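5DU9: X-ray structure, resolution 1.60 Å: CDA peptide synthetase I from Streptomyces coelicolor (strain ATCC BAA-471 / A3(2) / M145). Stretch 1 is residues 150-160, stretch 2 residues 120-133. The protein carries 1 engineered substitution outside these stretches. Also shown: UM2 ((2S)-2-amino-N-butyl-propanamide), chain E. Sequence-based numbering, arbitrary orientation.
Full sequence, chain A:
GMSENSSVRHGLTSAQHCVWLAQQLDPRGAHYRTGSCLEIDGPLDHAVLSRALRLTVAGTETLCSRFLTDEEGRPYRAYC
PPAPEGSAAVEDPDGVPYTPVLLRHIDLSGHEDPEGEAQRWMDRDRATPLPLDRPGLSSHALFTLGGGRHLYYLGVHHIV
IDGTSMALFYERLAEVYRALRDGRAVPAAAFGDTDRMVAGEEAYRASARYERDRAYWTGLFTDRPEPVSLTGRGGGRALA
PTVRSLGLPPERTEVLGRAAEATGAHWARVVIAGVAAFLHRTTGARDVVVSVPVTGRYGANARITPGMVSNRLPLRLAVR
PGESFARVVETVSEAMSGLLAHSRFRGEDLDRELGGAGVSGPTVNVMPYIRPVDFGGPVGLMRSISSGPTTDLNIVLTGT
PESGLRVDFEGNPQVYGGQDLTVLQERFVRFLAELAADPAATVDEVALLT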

# COMPACT_ATOMS: atom_id res chain seq x y z
N HIS A 150 -10.67 18.16 9.61
CA HIS A 150 -10.87 16.83 10.16
C HIS A 150 -9.85 15.84 9.64
O HIS A 150 -9.14 16.11 8.67
CB HIS A 150 -12.28 16.32 9.84
CG HIS A 150 -13.35 16.90 10.72
ND1 HIS A 150 -13.79 18.20 10.60
CD2 HIS A 150 -14.05 16.36 11.74
CE1 HIS A 150 -14.72 18.43 11.51
NE2 HIS A 150 -14.91 17.33 12.21
N LEU A 151 -9.77 14.70 10.31
CA LEU A 151 -8.94 13.60 9.87
C LEU A 151 -9.72 12.31 10.08
O LEU A 151 -10.18 12.05 11.19
CB LEU A 151 -7.61 13.58 10.63
CG LEU A 151 -6.53 12.61 10.14
CD1 LEU A 151 -5.15 13.15 10.48
CD2 LEU A 151 -6.71 11.22 10.74
N TYR A 152 -9.87 11.53 9.02
CA TYR A 152 -10.52 10.22 9.12
C TYR A 152 -9.46 9.14 9.06
O TYR A 152 -8.76 9.02 8.05
CB TYR A 152 -11.54 10.01 7.99
CG TYR A 152 -12.37 8.76 8.20
CD1 TYR A 152 -11.84 7.49 7.97
CD2 TYR A 152 -13.69 8.85 8.63
CE1 TYR A 152 -12.60 6.35 8.17
CE2 TYR A 152 -14.45 7.72 8.83
CZ TYR A 152 -13.91 6.48 8.60
OH TYR A 152 -14.67 5.35 8.80
N TYR A 153 -9.35 8.36 10.13
CA TYR A 153 -8.39 7.26 10.20
C TYR A 153 -9.04 5.92 9.90
O TYR A 153 -10.04 5.55 10.51
CB TYR A 153 -7.74 7.21 11.58
CG TYR A 153 -7.00 5.92 11.91
CD1 TYR A 153 -5.81 5.59 11.27
CD2 TYR A 153 -7.49 5.05 12.87
CE1 TYR A 153 -5.14 4.42 11.57
CE2 TYR A 153 -6.81 3.88 13.19
CZ TYR A 153 -5.64 3.57 12.54
OH TYR A 153 -4.98 2.41 12.86
N LEU A 154 -8.44 5.20 8.96
CA LEU A 154 -8.84 3.85 8.62
C LEU A 154 -7.72 2.89 8.99
O LEU A 154 -6.70 2.83 8.30
CB LEU A 154 -9.18 3.73 7.13
CG LEU A 154 -9.43 2.31 6.61
CD1 LEU A 154 -10.65 1.69 7.26
CD2 LEU A 154 -9.59 2.33 5.09
N GLY A 155 -7.91 2.16 10.08
CA GLY A 155 -6.98 1.14 10.50
C GLY A 155 -7.56 -0.20 10.13
O GLY A 155 -8.76 -0.42 10.28
N VAL A 156 -6.72 -1.10 9.62
CA VAL A 156 -7.18 -2.41 9.20
C VAL A 156 -6.17 -3.47 9.55
O VAL A 156 -5.02 -3.18 9.87
CB VAL A 156 -7.46 -2.46 7.68
CG1 VAL A 156 -8.51 -1.44 7.28
CG2 VAL A 156 -6.17 -2.24 6.88
N HIS A 157 -6.63 -4.72 9.49
CA HIS A 157 -5.72 -5.84 9.38
C HIS A 157 -5.46 -6.03 7.90
O HIS A 157 -6.39 -6.00 7.10
CB HIS A 157 -6.29 -7.11 9.99
CG HIS A 157 -5.26 -8.16 10.25
ND1 HIS A 157 -4.59 -8.81 9.23
CD2 HIS A 157 -4.76 -8.65 11.40
CE1 HIS A 157 -3.73 -9.67 9.75
NE2 HIS A 157 -3.81 -9.59 11.06
N HIS A 158 -4.20 -6.20 7.52
CA HIS A 158 -3.85 -6.32 6.11
C HIS A 158 -4.60 -7.47 5.42
O HIS A 158 -4.78 -7.45 4.20
CB HIS A 158 -2.33 -6.49 5.95
CG HIS A 158 -1.80 -5.97 4.65
ND1 HIS A 158 -2.59 -5.80 3.54
CD2 HIS A 158 -0.56 -5.57 4.30
CE1 HIS A 158 -1.85 -5.32 2.55
NE2 HIS A 158 -0.61 -5.17 2.99
N ILE A 159 -5.05 -8.45 6.19
CA ILE A 159 -5.71 -9.61 5.58
C ILE A 159 -7.06 -9.26 4.96
O ILE A 159 -7.55 -10.01 4.12
CB ILE A 159 -5.90 -10.77 6.60
CG1 ILE A 159 -6.06 -12.10 5.86
CG2 ILE A 159 -7.07 -10.51 7.54
CD1 ILE A 159 -5.93 -13.33 6.75
N VAL A 160 -7.67 -8.12 5.33
CA VAL A 160 -8.98 -7.77 4.78
C VAL A 160 -8.94 -6.59 3.79
O VAL A 160 -9.85 -6.44 2.98
CB VAL A 160 -10.02 -7.43 5.89
CG1 VAL A 160 -10.38 -8.68 6.68
CG2 VAL A 160 -9.52 -6.33 6.81
CCH UM2 E . 2.55 -11.99 1.05
CCI UM2 E . 1.42 -11.01 1.30
CCJ UM2 E . 1.66 -10.12 2.52
CCK UM2 E . 2.58 -8.93 2.22
NCL UM2 E . 1.90 -7.79 1.63
CCM UM2 E . 2.16 -6.53 2.01
OCN UM2 E . 2.59 -6.25 3.12
CCO UM2 E . 1.94 -5.45 0.99
CCP UM2 E . 3.21 -5.28 0.16
NCQ UM2 E . 1.65 -4.17 1.66
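Stretch 2, residues 120-133: RWMDRDRATPLPLD

Stretch 2 begins as the last turns of a helix, 120-126, lying over strand 150-157 nearly parallel to it: the N-to-C directions differ by 13°, and the axes approach to 9.4 Å. W121 leaves its backbone sideways, but the indole swings in, so that its edge meets Y153, with CZ3 3.9 Å from Y153 CD2. M122 points toward the strand and sits opposite Y153 (CA to CA, 7.2 Å). Its flexible, unbranched side chain lays CG over a face of the Y153 ring, 3.8 Å from the centroid, while SD lies 3.4 Å from Y153 CD1 and 3.8 Å from L151 CD2. D123 points away and R124 is out of reach, as expected on the helix's outer side. One turn on from W121, D125 faces inward again, and its carboxylate accepts a hydrogen bond from the phenol, Y153 OH to D125 OD2, 2.7 Å. A CB on G155 would fall 2.2 Å from Y153 OH, so glycine leaves room for this hydroxyl.

After a turn at A127 the chain runs extended from T128 to P131, and from P129 to L132 its side chains alternate. P129 and P131, lacking amide hydrogens and with phi held near -60°, suit extended, outward-facing positions; L130 and L132 turn branched apolar ends toward stretch 1. L130 packs CD1 4.4 Å from H157 CB. L132 CD2 lies over one H157 imidazole face in a CH-pi contact, 3.6 Å from the ring centroid, and touches I159 CG2 at 3.8 Å.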

# COMPACT_ATOMS: atom_id res chain seq x y z
N ARG A 120 -0.27 10.22 17.16
CA ARG A 120 0.01 9.39 18.32
C ARG A 120 -1.12 8.39 18.55
O ARG A 120 -0.88 7.23 18.88
CB ARG A 120 0.23 10.25 19.56
CG ARG A 120 0.54 9.46 20.81
CD ARG A 120 0.93 10.36 21.97
NE ARG A 120 1.02 9.61 23.23
CZ ARG A 120 -0.04 9.16 23.90
NH1 ARG A 120 -1.26 9.38 23.45
NH2 ARG A 120 0.14 8.49 25.03
N TRP A 121 -2.36 8.84 18.37
CA TRP A 121 -3.52 7.98 18.54
C TRP A 121 -3.52 6.85 17.51
O TRP A 121 -3.78 5.69 17.84
CB TRP A 121 -4.82 8.78 18.43
CG TRP A 121 -6.02 8.06 18.98
CD1 TRP A 121 -6.58 8.23 20.21
CD2 TRP A 121 -6.78 7.04 18.32
NE1 TRP A 121 -7.66 7.38 20.36
CE2 TRP A 121 -7.80 6.64 19.22
CE3 TRP A 121 -6.71 6.43 17.07
CZ2 TRP A 121 -8.73 5.66 18.89
CZ3 TRP A 121 -7.64 5.46 16.75
CH2 TRP A 121 -8.64 5.08 17.66
N MET A 122 -3.24 7.21 16.26
CA MET A 122 -3.23 6.23 15.18
C MET A 122 -2.10 5.22 15.37
O MET A 122 -2.28 4.03 15.12
CB MET A 122 -3.09 6.94 13.83
CG MET A 122 -4.31 7.77 13.45
SD MET A 122 -4.22 8.50 11.80
CE MET A 122 -2.97 9.77 12.05
N ASP A 123 -0.94 5.69 15.82
CA ASP A 123 0.19 4.81 16.07
C ASP A 123 -0.13 3.79 17.16
O ASP A 123 0.24 2.62 17.05
CB ASP A 123 1.43 5.62 16.46
CG ASP A 123 2.00 6.42 15.31
OD1 ASP A 123 1.72 6.07 14.14
OD2 ASP A 123 2.74 7.38 15.57
N ARG A 124 -0.80 4.24 18.20
CA ARG A 124 -1.17 3.35 19.30
C ARG A 124 -2.26 2.37 18.86
O ARG A 124 -2.28 1.22 19.29
CB ARG A 124 -1.62 4.16 20.51
CG ARG A 124 -0.48 4.96 21.13
CD ARG A 124 -0.97 5.96 22.17
NE ARG A 124 -1.45 5.30 23.38
CZ ARG A 124 -0.67 4.95 24.40
NH1 ARG A 124 0.63 5.18 24.37
NH2 ARG A 124 -1.20 4.36 25.46
N ASP A 125 -3.15 2.81 17.99
CA ASP A 125 -4.18 1.92 17.46
C ASP A 125 -3.54 0.84 16.60
O ASP A 125 -3.87 -0.34 16.71
CB ASP A 125 -5.22 2.68 16.65
CG ASP A 125 -6.34 1.79 16.15
OD1 ASP A 125 -7.31 1.58 16.90
OD2 ASP A 125 -6.23 1.28 15.02
N ARG A 126 -2.61 1.26 15.74
CA ARG A 126 -1.93 0.35 14.82
C ARG A 126 -1.14 -0.72 15.56
O ARG A 126 -0.86 -1.78 15.02
CB ARG A 126 -1.02 1.16 13.88
CG ARG A 126 0.14 0.38 13.26
CD ARG A 126 0.80 1.16 12.12
NE ARG A 126 1.72 2.20 12.58
CZ ARG A 126 3.05 2.18 12.41
NH1 ARG A 126 3.65 1.18 11.78
NH2 ARG A 126 3.78 3.19 12.86
N ALA A 127 -0.80 -0.43 16.81
CA ALA A 127 -0.05 -1.37 17.65
C ALA A 127 -0.97 -2.37 18.35
O ALA A 127 -0.49 -3.26 19.07
CB ALA A 127 0.77 -0.61 18.67
N THR A 128 -2.27 -2.23 18.16
CA THR A 128 -3.25 -3.08 18.83
C THR A 128 -3.57 -4.32 17.99
O THR A 128 -4.06 -4.20 16.87
CB THR A 128 -4.56 -2.31 19.10
OG1 THR A 128 -4.28 -1.14 19.87
CG2 THR A 128 -5.56 -3.18 19.86
N PRO A 129 -3.30 -5.52 18.53
CA PRO A 129 -3.62 -6.72 17.75
C PRO A 129 -5.12 -6.89 17.50
O PRO A 129 -5.93 -6.57 18.37
CB PRO A 129 -3.10 -7.87 18.63
CG PRO A 129 -2.17 -7.24 19.61
CD PRO A 129 -2.70 -5.86 19.83
N LEU A 130 -5.46 -7.37 16.31
CA LEU A 130 -6.84 -7.72 15.97
C LEU A 130 -6.94 -9.21 15.71
O LEU A 130 -6.55 -9.67 14.64
CB LEU A 130 -7.31 -6.95 14.74
CG LEU A 130 -7.54 -5.45 14.87
CD1 LEU A 130 -7.81 -4.85 13.50
CD2 LEU A 130 -8.70 -5.15 15.82
N PRO A 131 -7.46 -9.98 16.68
CA PRO A 131 -7.64 -11.42 16.48
C PRO A 131 -8.49 -11.73 15.26
O PRO A 131 -9.54 -11.11 15.08
CB PRO A 131 -8.34 -11.88 17.76
CG PRO A 131 -7.98 -10.85 18.78
CD PRO A 131 -7.89 -9.56 18.03
N LEU A 132 -8.04 -12.67 14.43
CA LEU A 132 -8.66 -12.88 13.13
C LEU A 132 -10.01 -13.58 13.20
O LEU A 132 -10.76 -13.55 12.22
CB LEU A 132 -7.71 -13.69 12.23
CG LEU A 132 -6.42 -12.99 11.80
CD1 LEU A 132 -5.62 -13.88 10.85
CD2 LEU A 132 -6.68 -11.63 11.17
N ASP A 133 -10.34 -14.18 14.34
CA ASP A 133 -11.61 -14.89 14.48
C ASP A 133 -12.75 -13.98 14.94
O ASP A 133 -13.87 -14.45 15.15
CB ASP A 133 -11.46 -16.06 15.45
CG ASP A 133 -11.25 -15.62 16.88
OD1 ASP A 133 -10.66 -14.54 17.09
OD2 ASP A 133 -11.66 -16.35 17.80